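Local coordinates for protein signal recognition particle receptor beta subunit (Mus musculus, PDB 2FH5) that binds GTP as part of the signal recognition particle receptor and helps direct nascent secretory proteins to the endoplasmic reticulum membrane, at residues 10-15 with 81-86; 21-26 with 201-206; 25-30 with 44-49; 123-128 with 186-191. All blocks are in the same frame, centred on the assembly; numbering follows the deposited sequence.

Contact 1. Residues 10-15 with 81-86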
# COMPACT_ATOMS: atom_id res chain seq x y z
N VAL B 10 -12.98 4.53 -7.64
CA VAL B 10 -12.87 5.02 -6.28
C VAL B 10 -11.36 5.05 -6.00
O VAL B 10 -10.70 4.02 -6.02
CB VAL B 10 -13.50 4.09 -5.24
CG1 VAL B 10 -13.35 4.70 -3.86
CG2 VAL B 10 -14.96 3.83 -5.58
N LEU B 11 -10.82 6.24 -5.75
CA LEU B 11 -9.41 6.39 -5.46
C LEU B 11 -9.09 6.34 -3.96
O LEU B 11 -9.71 7.04 -3.16
CB LEU B 11 -8.92 7.72 -6.03
CG LEU B 11 -9.34 7.98 -7.48
CD1 LEU B 11 -8.69 9.28 -7.97
CD2 LEU B 11 -8.96 6.80 -8.36
N PHE B 12 -8.13 5.51 -3.56
CA PHE B 12 -7.71 5.45 -2.16
C PHE B 12 -6.38 6.22 -2.13
O PHE B 12 -5.43 5.87 -2.85
CB PHE B 12 -7.50 4.01 -1.71
CG PHE B 12 -8.77 3.24 -1.51
CD1 PHE B 12 -9.54 2.84 -2.60
CD2 PHE B 12 -9.23 2.95 -0.24
CE1 PHE B 12 -10.76 2.17 -2.42
CE2 PHE B 12 -10.45 2.28 -0.05
CZ PHE B 12 -11.21 1.90 -1.15
N VAL B 13 -6.33 7.28 -1.34
CA VAL B 13 -5.14 8.11 -1.26
C VAL B 13 -4.85 8.37 0.20
O VAL B 13 -5.73 8.19 1.03
CB VAL B 13 -5.35 9.48 -1.99
CG1 VAL B 13 -5.61 9.27 -3.50
CG2 VAL B 13 -6.52 10.23 -1.34
N GLY B 14 -3.63 8.81 0.52
CA GLY B 14 -3.26 9.07 1.90
C GLY B 14 -1.77 8.92 2.05
O GLY B 14 -1.09 8.39 1.15
N LEU B 15 -1.24 9.35 3.20
CA LEU B 15 0.20 9.27 3.43
C LEU B 15 0.64 7.83 3.41
O LEU B 15 -0.19 6.92 3.48
CB LEU B 15 0.61 9.89 4.79
CG LEU B 15 0.16 11.33 5.05
CD1 LEU B 15 0.55 11.71 6.45
CD2 LEU B 15 0.74 12.28 4.03
N ALA B 81 -15.53 8.63 -6.64
CA ALA B 81 -15.32 8.87 -5.22
C ALA B 81 -13.86 8.75 -4.84
O ALA B 81 -13.08 8.06 -5.50
CB ALA B 81 -16.15 7.90 -4.40
N VAL B 82 -13.50 9.41 -3.74
CA VAL B 82 -12.15 9.42 -3.23
C VAL B 82 -12.22 9.07 -1.76
O VAL B 82 -13.03 9.65 -1.05
CB VAL B 82 -11.50 10.81 -3.36
CG1 VAL B 82 -10.10 10.81 -2.71
CG2 VAL B 82 -11.41 11.18 -4.82
N VAL B 83 -11.39 8.12 -1.33
CA VAL B 83 -11.31 7.72 0.08
C VAL B 83 -9.93 8.14 0.51
O VAL B 83 -8.92 7.64 -0.01
CB VAL B 83 -11.41 6.21 0.28
CG1 VAL B 83 -11.30 5.87 1.78
CG2 VAL B 83 -12.74 5.71 -0.29
N PHE B 84 -9.88 9.09 1.43
CA PHE B 84 -8.61 9.58 1.93
C PHE B 84 -8.39 8.80 3.22
O PHE B 84 -9.12 8.99 4.21
CB PHE B 84 -8.68 11.10 2.17
CG PHE B 84 -7.36 11.74 2.51
CD1 PHE B 84 -6.81 11.62 3.79
CD2 PHE B 84 -6.66 12.45 1.54
CE1 PHE B 84 -5.57 12.20 4.11
CE2 PHE B 84 -5.40 13.05 1.84
CZ PHE B 84 -4.86 12.92 3.12
N VAL B 85 -7.39 7.92 3.22
CA VAL B 85 -7.08 7.10 4.39
C VAL B 85 -6.15 7.77 5.40
O VAL B 85 -5.15 8.37 5.04
CB VAL B 85 -6.47 5.78 3.95
CG1 VAL B 85 -6.31 4.88 5.14
CG2 VAL B 85 -7.35 5.16 2.87
N VAL B 86 -6.49 7.64 6.67
CA VAL B 86 -5.71 8.25 7.75
C VAL B 86 -5.31 7.24 8.84
O VAL B 86 -6.14 6.48 9.33
CB VAL B 86 -6.53 9.37 8.44
CG1 VAL B 86 -5.73 10.02 9.58
CG2 VAL B 86 -6.94 10.39 7.41
O HOH W 1 -2.93 9.94 5.45
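In the central sheet of the P-loop GTPase fold, V10 to V13 run beside A81 to F84 as parallel neighbours, the first strand leading straight into the phosphate-binding loop. Four backbone bonds form the ladder: L11 N to A81 O, V83 N to L11 O, V13 N to V83 O and V85 N to V13 O. L11 and V13 thus use both N and O, as is regular in parallel pairing.

V10, F12 and V83 share one face of the sheet. The F12 ring lies beside V83, whose CB sits over one ring face, 4.2 Å from the ring centre, in a CH-pi contact. V10 CG1, anti to its backbone N (chi1 -179°), reaches V83 CG2 at 3.8 Å. L11, V13, V82 and F84 occupy the other face. There V13 CG2 meets F84 CD2 at 3.6 Å, the two side chains crossing at about a right angle. Branched valines suit extended backbone. F84 packs under helix 91-110, F12 against L27 of helix 20-29, and V10 and V83 under helix 204-213.

Where the ladder ends, G14 takes a phi of 154°, at which a CB would collide with the preceding carbonyl O and with V85 O, which calls for glycine. One water then continues the pairing, accepting from L15 N at 2.9 Å and donating to V85 O at 2.7 Å. The result is an apolar interior in which four direct backbone bonds, and one water where the strands part, pair polar groups and carry the chain directly to G14 and L15 of the GTP-binding loop.

Contact 2. Residues 21-26 with 201-206. With MG (magnesium ion), chain C; GTP (guanosine-5'-triphosphate), chain D.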
# COMPACT_ATOMS: atom_id res chain seq x y z
N THR B 21 -3.32 0.02 0.92
CA THR B 21 -3.25 -1.28 0.30
C THR B 21 -3.92 -2.37 1.11
O THR B 21 -4.56 -3.23 0.53
CB THR B 21 -1.80 -1.66 -0.01
OG1 THR B 21 -1.26 -0.67 -0.86
CG2 THR B 21 -1.74 -2.99 -0.77
N LEU B 22 -3.77 -2.34 2.44
CA LEU B 22 -4.41 -3.37 3.24
C LEU B 22 -5.94 -3.24 3.16
O LEU B 22 -6.61 -4.25 3.05
CB LEU B 22 -3.95 -3.33 4.69
CG LEU B 22 -4.44 -4.59 5.44
CD1 LEU B 22 -4.07 -5.82 4.66
CD2 LEU B 22 -3.84 -4.68 6.84
N LEU B 23 -6.48 -2.02 3.18
CA LEU B 23 -7.93 -1.85 3.07
C LEU B 23 -8.38 -2.40 1.73
O LEU B 23 -9.38 -3.10 1.64
CB LEU B 23 -8.33 -0.37 3.13
CG LEU B 23 -8.37 0.28 4.50
CD1 LEU B 23 -8.74 1.73 4.35
CD2 LEU B 23 -9.38 -0.45 5.36
N PHE B 24 -7.64 -2.04 0.69
CA PHE B 24 -7.89 -2.48 -0.67
C PHE B 24 -8.00 -4.02 -0.69
O PHE B 24 -8.93 -4.57 -1.26
CB PHE B 24 -6.73 -1.97 -1.54
CG PHE B 24 -6.75 -2.39 -2.98
CD1 PHE B 24 -7.57 -1.75 -3.90
CD2 PHE B 24 -5.85 -3.34 -3.45
CE1 PHE B 24 -7.48 -2.04 -5.28
CE2 PHE B 24 -5.75 -3.64 -4.83
CZ PHE B 24 -6.56 -2.99 -5.74
N VAL B 25 -7.05 -4.69 -0.04
CA VAL B 25 -7.04 -6.16 0.02
C VAL B 25 -8.24 -6.70 0.80
O VAL B 25 -8.93 -7.61 0.35
CB VAL B 25 -5.73 -6.68 0.69
CG1 VAL B 25 -5.83 -8.18 0.93
CG2 VAL B 25 -4.54 -6.37 -0.21
N ARG B 26 -8.47 -6.14 1.97
CA ARG B 26 -9.58 -6.53 2.82
C ARG B 26 -10.94 -6.41 2.12
O ARG B 26 -11.83 -7.23 2.35
CB ARG B 26 -9.59 -5.64 4.06
CG ARG B 26 -10.14 -6.32 5.25
CD ARG B 26 -9.00 -6.94 5.96
NE ARG B 26 -9.33 -8.26 6.49
CZ ARG B 26 -8.52 -8.96 7.27
NH1 ARG B 26 -7.33 -8.44 7.61
NH2 ARG B 26 -8.86 -10.18 7.67
N ALA B 201 -11.44 -8.12 9.73
CA ALA B 201 -11.35 -6.69 10.00
C ALA B 201 -12.70 -6.03 10.28
O ALA B 201 -13.76 -6.68 10.27
CB ALA B 201 -10.66 -5.99 8.83
N ASP B 202 -12.65 -4.73 10.55
CA ASP B 202 -13.82 -3.92 10.82
C ASP B 202 -13.96 -2.87 9.73
O ASP B 202 -13.55 -1.73 9.91
CB ASP B 202 -13.71 -3.26 12.20
CG ASP B 202 -14.83 -2.25 12.46
OD1 ASP B 202 -15.97 -2.47 11.97
OD2 ASP B 202 -14.56 -1.25 13.16
N ILE B 203 -14.55 -3.26 8.61
CA ILE B 203 -14.73 -2.35 7.49
C ILE B 203 -16.20 -2.26 7.07
O ILE B 203 -16.51 -1.91 5.92
CB ILE B 203 -13.86 -2.78 6.27
CG1 ILE B 203 -14.16 -4.23 5.86
CG2 ILE B 203 -12.38 -2.68 6.62
CD1 ILE B 203 -13.67 -4.57 4.45
N GLN B 204 -17.10 -2.56 8.00
CA GLN B 204 -18.55 -2.52 7.76
C GLN B 204 -19.04 -1.17 7.24
O GLN B 204 -19.70 -1.09 6.20
CB GLN B 204 -19.29 -2.86 9.04
CG GLN B 204 -19.24 -4.33 9.40
CD GLN B 204 -20.11 -5.18 8.48
OE1 GLN B 204 -21.34 -5.06 8.49
NE2 GLN B 204 -19.47 -6.04 7.68
N ASP B 205 -18.72 -0.11 7.96
CA ASP B 205 -19.14 1.23 7.55
C ASP B 205 -18.60 1.62 6.19
O ASP B 205 -19.33 2.22 5.39
CB ASP B 205 -18.70 2.26 8.58
CG ASP B 205 -19.47 2.15 9.87
OD1 ASP B 205 -20.58 1.57 9.83
OD2 ASP B 205 -18.98 2.64 10.91
N LEU B 206 -17.34 1.27 5.93
CA LEU B 206 -16.69 1.57 4.66
C LEU B 206 -17.39 0.89 3.49
O LEU B 206 -17.62 1.50 2.44
CB LEU B 206 -15.22 1.15 4.72
CG LEU B 206 -14.38 1.29 3.44
CD1 LEU B 206 -14.22 2.75 3.11
CD2 LEU B 206 -13.01 0.63 3.66
MG MG C . 0.31 0.78 -0.55
PG GTP D . 1.94 3.20 0.90
O1G GTP D . 3.28 3.55 1.33
O2G GTP D . 1.91 2.11 -0.12
O3G GTP D . 1.18 4.45 0.41
O3B GTP D . 1.23 2.57 2.35
PB GTP D . -0.19 2.03 2.50
O1B GTP D . -1.12 3.12 2.92
O2B GTP D . -0.71 1.29 1.29
O3A GTP D . 0.04 1.07 3.76
PA GTP D . -0.24 -0.47 3.91
O1A GTP D . -1.55 -0.83 3.48
O2A GTP D . 0.84 -1.26 3.22
O5' GTP D . -0.18 -0.53 5.50
C5' GTP D . 1.04 -0.21 6.14
C4' GTP D . 1.20 -1.08 7.38
O4' GTP D . 0.12 -0.85 8.31
C3' GTP D . 1.16 -2.58 7.11
O3' GTP D . 2.13 -3.29 7.94
C2' GTP D . -0.25 -2.96 7.43
O2' GTP D . -0.49 -4.36 7.67
C1' GTP D . -0.60 -2.04 8.61
N9 GTP D . -2.00 -1.68 8.70
C8 GTP D . -2.80 -1.21 7.66
N7 GTP D . -4.04 -0.96 8.10
C5 GTP D . -4.04 -1.27 9.48
C6 GTP D . -5.02 -1.21 10.48
O6 GTP D . -6.18 -0.85 10.42
N1 GTP D . -4.65 -1.62 11.79
C2 GTP D . -3.38 -2.07 12.10
N2 GTP D . -3.11 -2.46 13.38
N3 GTP D . -2.43 -2.11 11.13
C4 GTP D . -2.77 -1.72 9.84
O HOH W 2 -0.72 2.25 -1.63
O HOH W 3 1.23 -0.72 0.59
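A201 covers one face of the R26 guanidinium, its N 3.6 Å above the plane and displaced toward the rim. The alanine methyl also presses on the chain leading to that group, with CB 3.4 Å from R26 CD. A small side chain suits this place because the arginine chain bends over it, CD being turned by a chi2 of 91°. The guanidinium N-H groups make weak bonds outside the pair, from NE and NH2 to G30 O and from NH1 to A191 O.

Beyond A201 the contact is apolar. I203 CG1 takes the crowded position between its N and carbonyl carbon (chi1 56°), while its CD1 rests 3.9 Å from R26 O. The I203 and L23 side chains run past each other in opposite directions, with I203 CG2 3.9 Å from L23 CD2. That same L23 methyl meets L206 CD2 at 4.2 Å. Leucine and isoleucine suit the seam between helix 20-29 and the start of helix 204-213, which L27 also lines.

The first turn of helix 20-29 faces the nucleotide instead. T21 OG1 binds magnesium, in a shell completed by GTP O2G and O2B, two waters and S38; D60 OD2 is hydrogen-bonded to the same hydroxyl. T21 N donates to GTP O2B and L22 N to GTP O1A, each at 2.9 Å. One short helix therefore combines two chemistries: its N-terminal amides, probably aided by the helix dipole, meet phosphate charge, while further on L23 and R26, one turn apart, are held by dispersion contacts and by an arginine spreading weak bonds over two loops.

Contact 3. Residues 25-30 with 44-49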
# COMPACT_ATOMS: atom_id res chain seq x y z
N VAL B 25 -7.05 -4.69 -0.04
CA VAL B 25 -7.04 -6.16 0.02
C VAL B 25 -8.24 -6.70 0.80
O VAL B 25 -8.93 -7.61 0.35
CB VAL B 25 -5.73 -6.68 0.69
CG1 VAL B 25 -5.83 -8.18 0.93
CG2 VAL B 25 -4.54 -6.37 -0.21
N ARG B 26 -8.47 -6.14 1.97
CA ARG B 26 -9.58 -6.53 2.82
C ARG B 26 -10.94 -6.41 2.12
O ARG B 26 -11.83 -7.23 2.35
CB ARG B 26 -9.59 -5.64 4.06
CG ARG B 26 -10.14 -6.32 5.25
CD ARG B 26 -9.00 -6.94 5.96
NE ARG B 26 -9.33 -8.26 6.49
CZ ARG B 26 -8.52 -8.96 7.27
NH1 ARG B 26 -7.33 -8.44 7.61
NH2 ARG B 26 -8.86 -10.18 7.67
N LEU B 27 -11.10 -5.39 1.27
CA LEU B 27 -12.35 -5.16 0.56
C LEU B 27 -12.55 -6.16 -0.56
O LEU B 27 -13.67 -6.55 -0.86
CB LEU B 27 -12.39 -3.74 -0.05
CG LEU B 27 -12.70 -2.59 0.92
CD1 LEU B 27 -12.43 -1.26 0.27
CD2 LEU B 27 -14.14 -2.67 1.36
N LEU B 28 -11.45 -6.56 -1.17
CA LEU B 28 -11.48 -7.48 -2.29
C LEU B 28 -11.44 -8.98 -1.95
O LEU B 28 -11.88 -9.79 -2.75
CB LEU B 28 -10.32 -7.15 -3.23
CG LEU B 28 -10.34 -5.80 -3.94
CD1 LEU B 28 -8.97 -5.45 -4.55
CD2 LEU B 28 -11.41 -5.88 -5.00
N THR B 29 -10.92 -9.34 -0.78
CA THR B 29 -10.76 -10.75 -0.43
C THR B 29 -11.23 -11.09 0.97
O THR B 29 -11.39 -12.27 1.30
CB THR B 29 -9.26 -11.19 -0.45
OG1 THR B 29 -8.62 -10.68 0.73
CG2 THR B 29 -8.55 -10.64 -1.67
N GLY B 30 -11.38 -10.07 1.80
CA GLY B 30 -11.80 -10.29 3.17
C GLY B 30 -10.64 -10.79 4.00
O GLY B 30 -10.79 -11.07 5.18
N ALA B 44 -8.68 -3.04 -9.21
CA ALA B 44 -9.46 -4.26 -9.31
C ALA B 44 -10.95 -3.94 -9.15
O ALA B 44 -11.32 -2.92 -8.55
CB ALA B 44 -9.03 -5.23 -8.25
N ILE B 45 -11.80 -4.82 -9.66
CA ILE B 45 -13.23 -4.62 -9.60
C ILE B 45 -13.85 -5.03 -8.27
O ILE B 45 -13.57 -6.10 -7.74
CB ILE B 45 -13.92 -5.37 -10.75
CG1 ILE B 45 -13.59 -4.68 -12.07
CG2 ILE B 45 -15.42 -5.40 -10.54
CD1 ILE B 45 -13.97 -5.50 -13.29
N TYR B 46 -14.72 -4.17 -7.74
CA TYR B 46 -15.39 -4.45 -6.48
C TYR B 46 -16.91 -4.55 -6.68
O TYR B 46 -17.54 -3.59 -7.12
CB TYR B 46 -15.06 -3.34 -5.47
CG TYR B 46 -15.72 -3.46 -4.11
CD1 TYR B 46 -15.34 -4.44 -3.21
CD2 TYR B 46 -16.72 -2.57 -3.73
CE1 TYR B 46 -15.94 -4.53 -1.94
CE2 TYR B 46 -17.32 -2.64 -2.47
CZ TYR B 46 -16.93 -3.62 -1.58
OH TYR B 46 -17.53 -3.70 -0.34
N LYS B 47 -17.50 -5.70 -6.37
CA LYS B 47 -18.95 -5.87 -6.49
C LYS B 47 -19.54 -5.40 -5.17
O LYS B 47 -19.30 -5.98 -4.11
CB LYS B 47 -19.33 -7.33 -6.73
CG LYS B 47 -18.82 -7.91 -8.05
CD LYS B 47 -19.35 -7.17 -9.26
CE LYS B 47 -18.85 -7.83 -10.55
NZ LYS B 47 -19.24 -7.08 -11.78
N VAL B 48 -20.32 -4.33 -5.26
CA VAL B 48 -20.96 -3.73 -4.09
C VAL B 48 -21.95 -4.63 -3.34
O VAL B 48 -22.56 -5.53 -3.92
CB VAL B 48 -21.64 -2.42 -4.52
CG1 VAL B 48 -22.53 -1.90 -3.43
CG2 VAL B 48 -20.58 -1.40 -4.86
N ASN B 49 -22.10 -4.37 -2.05
CA ASN B 49 -22.98 -5.13 -1.16
C ASN B 49 -24.50 -4.97 -1.35
O ASN B 49 -25.27 -5.76 -0.79
CB ASN B 49 -22.64 -4.82 0.30
CG ASN B 49 -21.50 -5.67 0.84
OD1 ASN B 49 -20.44 -5.78 0.21
ND2 ASN B 49 -21.71 -6.28 2.00
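L28 and L27 meet the edge strand through A44, I45 and Y46. The end of L28 forks over the strand: CD1 touches A44 CB at 3.7 Å, and CD2 lies 3.5 Å from I45 O. The small alanine lets the strand come close to the leucine tip. L27 contributes its backbone as well as its side chain. L27 O faces the edge of the Y46 ring, near the ring plane and 3.2 Å from CE1, an approach that a slightly positive aromatic C-H would favour. L27 CD2 reaches Y46 OH at 3.9 Å, the two side chains crossing obliquely.

Y46 CG is anti to its backbone N (chi1 178°), which carries the ring toward the helix. A tyrosine suits this place because its flat ring packs on leucine while its hydroxyl is hydrogen-bonded to E207 OE1 of helix 204-213. L27 also touches L58 of the adjoining strand and L210 of helix 204-213. Apolar side chains of another protein chain also pack on L28 and T29.

Near the end of the helix, V25 O accepts from T29 N at 2.9 Å and from T29 OG1 at 3.1 Å, the hydroxyl standing 51° out of the carbonyl plane. G30 then leaves the helix with positive phi, which glycine takes readily. The helix and strand segments run 61° apart, 8.9 Å between axes. This is the packing seen in Ras-like GTPases, where the helix after the P-loop lies across the antiparallel edge strand that follows the first switch region.

Contact 4. Residues 123-128 with 186-191. With GTP (guanosine-5'-triphosphate), chain D.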
# COMPACT_ATOMS: atom_id res chain seq x y z
N ASN B 123 -8.58 5.10 9.73
CA ASN B 123 -8.14 3.72 9.84
C ASN B 123 -7.25 3.39 11.05
O ASN B 123 -6.81 4.29 11.78
CB ASN B 123 -7.47 3.36 8.51
CG ASN B 123 -7.13 1.90 8.39
OD1 ASN B 123 -8.02 1.05 8.67
ND2 ASN B 123 -5.98 1.62 7.98
N LYS B 124 -6.99 2.10 11.24
CA LYS B 124 -6.18 1.59 12.35
C LYS B 124 -6.83 1.80 13.73
O LYS B 124 -6.13 1.96 14.74
CB LYS B 124 -4.79 2.23 12.32
CG LYS B 124 -4.02 1.97 11.01
CD LYS B 124 -2.48 1.90 11.18
CE LYS B 124 -1.84 1.87 9.81
NZ LYS B 124 -0.41 2.28 9.83
N GLN B 125 -8.17 1.79 13.76
CA GLN B 125 -8.94 1.96 15.00
C GLN B 125 -8.67 0.83 16.01
O GLN B 125 -8.81 1.04 17.22
CB GLN B 125 -10.44 2.04 14.70
CG GLN B 125 -10.91 3.34 14.06
CD GLN B 125 -10.58 4.56 14.91
OE1 GLN B 125 -10.85 4.58 16.10
NE2 GLN B 125 -10.00 5.58 14.29
N ASP B 126 -8.29 -0.35 15.51
CA ASP B 126 -7.98 -1.49 16.36
C ASP B 126 -6.80 -1.22 17.32
O ASP B 126 -6.61 -1.94 18.29
CB ASP B 126 -7.62 -2.70 15.50
CG ASP B 126 -6.41 -2.44 14.60
OD1 ASP B 126 -6.54 -1.70 13.60
OD2 ASP B 126 -5.33 -2.96 14.90
N ILE B 127 -6.00 -0.19 17.03
CA ILE B 127 -4.88 0.14 17.91
C ILE B 127 -5.42 1.02 19.03
O ILE B 127 -6.19 1.95 18.79
CB ILE B 127 -3.76 0.86 17.12
CG1 ILE B 127 -3.14 -0.11 16.11
CG2 ILE B 127 -2.69 1.38 18.07
CD1 ILE B 127 -2.18 0.56 15.15
N ALA B 128 -5.03 0.72 20.26
CA ALA B 128 -5.53 1.46 21.42
C ALA B 128 -5.44 2.99 21.39
O ALA B 128 -6.44 3.67 21.60
CB ALA B 128 -4.86 0.92 22.70
N PHE B 186 -16.90 11.28 7.21
CA PHE B 186 -15.88 10.69 8.04
C PHE B 186 -16.42 9.40 8.60
O PHE B 186 -17.59 9.31 8.93
CB PHE B 186 -15.53 11.59 9.22
CG PHE B 186 -14.57 12.69 8.89
CD1 PHE B 186 -15.00 13.83 8.20
CD2 PHE B 186 -13.24 12.63 9.32
CE1 PHE B 186 -14.13 14.89 7.96
CE2 PHE B 186 -12.37 13.68 9.08
CZ PHE B 186 -12.81 14.83 8.40
N LEU B 187 -15.58 8.38 8.67
CA LEU B 187 -16.00 7.13 9.29
C LEU B 187 -14.76 6.48 9.89
O LEU B 187 -13.64 6.93 9.65
CB LEU B 187 -16.72 6.21 8.30
CG LEU B 187 -16.12 5.48 7.09
CD1 LEU B 187 -15.12 4.42 7.53
CD2 LEU B 187 -17.27 4.84 6.33
N GLU B 188 -14.96 5.46 10.72
CA GLU B 188 -13.85 4.76 11.35
C GLU B 188 -13.74 3.35 10.78
O GLU B 188 -14.72 2.80 10.27
CB GLU B 188 -14.06 4.71 12.86
CG GLU B 188 -14.20 6.08 13.48
CD GLU B 188 -14.53 6.02 14.97
OE1 GLU B 188 -15.32 5.14 15.36
OE2 GLU B 188 -14.01 6.85 15.74
N CYS B 189 -12.54 2.78 10.83
CA CYS B 189 -12.34 1.43 10.33
C CYS B 189 -11.02 0.84 10.77
O CYS B 189 -10.18 1.52 11.36
CB CYS B 189 -12.43 1.38 8.79
SG CYS B 189 -11.20 2.35 7.91
N SER B 190 -10.86 -0.45 10.49
CA SER B 190 -9.66 -1.19 10.81
C SER B 190 -9.46 -2.26 9.74
O SER B 190 -10.38 -3.00 9.42
CB SER B 190 -9.81 -1.85 12.17
OG SER B 190 -8.64 -2.60 12.48
N ALA B 191 -8.25 -2.31 9.18
CA ALA B 191 -7.95 -3.29 8.16
C ALA B 191 -7.50 -4.61 8.80
O ALA B 191 -7.41 -5.63 8.13
CB ALA B 191 -6.87 -2.75 7.23
PG GTP D . 1.94 3.20 0.90
O1G GTP D . 3.28 3.55 1.33
O2G GTP D . 1.91 2.11 -0.12
O3G GTP D . 1.18 4.45 0.41
O3B GTP D . 1.23 2.57 2.35
PB GTP D . -0.19 2.03 2.50
O1B GTP D . -1.12 3.12 2.92
O2B GTP D . -0.71 1.29 1.29
O3A GTP D . 0.04 1.07 3.76
PA GTP D . -0.24 -0.47 3.91
O1A GTP D . -1.55 -0.83 3.48
O2A GTP D . 0.84 -1.26 3.22
O5' GTP D . -0.18 -0.53 5.50
C5' GTP D . 1.04 -0.21 6.14
C4' GTP D . 1.20 -1.08 7.38
O4' GTP D . 0.12 -0.85 8.31
C3' GTP D . 1.16 -2.58 7.11
O3' GTP D . 2.13 -3.29 7.94
C2' GTP D . -0.25 -2.96 7.43
O2' GTP D . -0.49 -4.36 7.67
C1' GTP D . -0.60 -2.04 8.61
N9 GTP D . -2.00 -1.68 8.70
C8 GTP D . -2.80 -1.21 7.66
N7 GTP D . -4.04 -0.96 8.10
C5 GTP D . -4.04 -1.27 9.48
C6 GTP D . -5.02 -1.21 10.48
O6 GTP D . -6.18 -0.85 10.42
N1 GTP D . -4.65 -1.62 11.79
C2 GTP D . -3.38 -2.07 12.10
N2 GTP D . -3.11 -2.46 13.38
N3 GTP D . -2.43 -2.11 11.13
C4 GTP D . -2.77 -1.72 9.84
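D126 OD1 takes two short hydrogen bonds at once: one from S190 OG at 2.5 Å and one from GTP N1 at 2.6 Å. The serine comes from above the carboxylate plane, 46° out of it, whereas the base bond is nearly straight, 172° at the hydrogen. The second oxygen, D126 OD2, accepts from GTP N2 at 2.7 Å. D126 CG lies between its N and carbonyl carbon, which turns the carboxylate stem toward S190 and the base. An aspartate suits the place because two acceptors match the two N-H groups on this edge of guanine, and the S190 hydroxyl, by bonding D126 OD1, probably helps to fix the carboxylate.

These residues belong to two signature sequences of the GTPase family, the NKxD motif at N123 to D126 and the SA motif at S190 and A191. A191 N donates to GTP O6 at 2.8 Å, so the two loops read the same base. K124 lays its extended chain along the purine, CG 3.4 Å from GTP C6, and its NZ makes a salt bridge with D87 and a hydrogen bond to D17 O. N123 ND2 is bonded to S18 O of the phosphate loop.

Further from the base, Q125 N donates to C189 O at 3.1 Å. The Q125 amide stacks on the E188 carboxylate, their planes 16° apart, with Q125 CG 3.6 Å from E188 CB. The amide is fixed by NE2 bonds to K131 O and C122 O, and E188 OE2 accepts from A133 N.

Overall arrangement
Contact 1 lies at the heart of the sheet, about 3 Å from the chain centre, and the other contacts sit about 12 to 15 Å from it, centre to centre. Contacts 2 and 3 share helix 20-29, which follows strand 9-13, and their centres are 9 Å apart. Contact 4 is as close to contact 2 but 18 Å from contact 3. Along the chain, contact 3 is nested within contact 1, contact 4 within contact 2, and contacts 1 and 2 alternate. V85 packs on L23 and F12 on L27. Phosphate and base sites are therefore tied to one sheet; contact 3 lies on edge strand 42-47 and contact 4 on the opposite edge strand, 184-188.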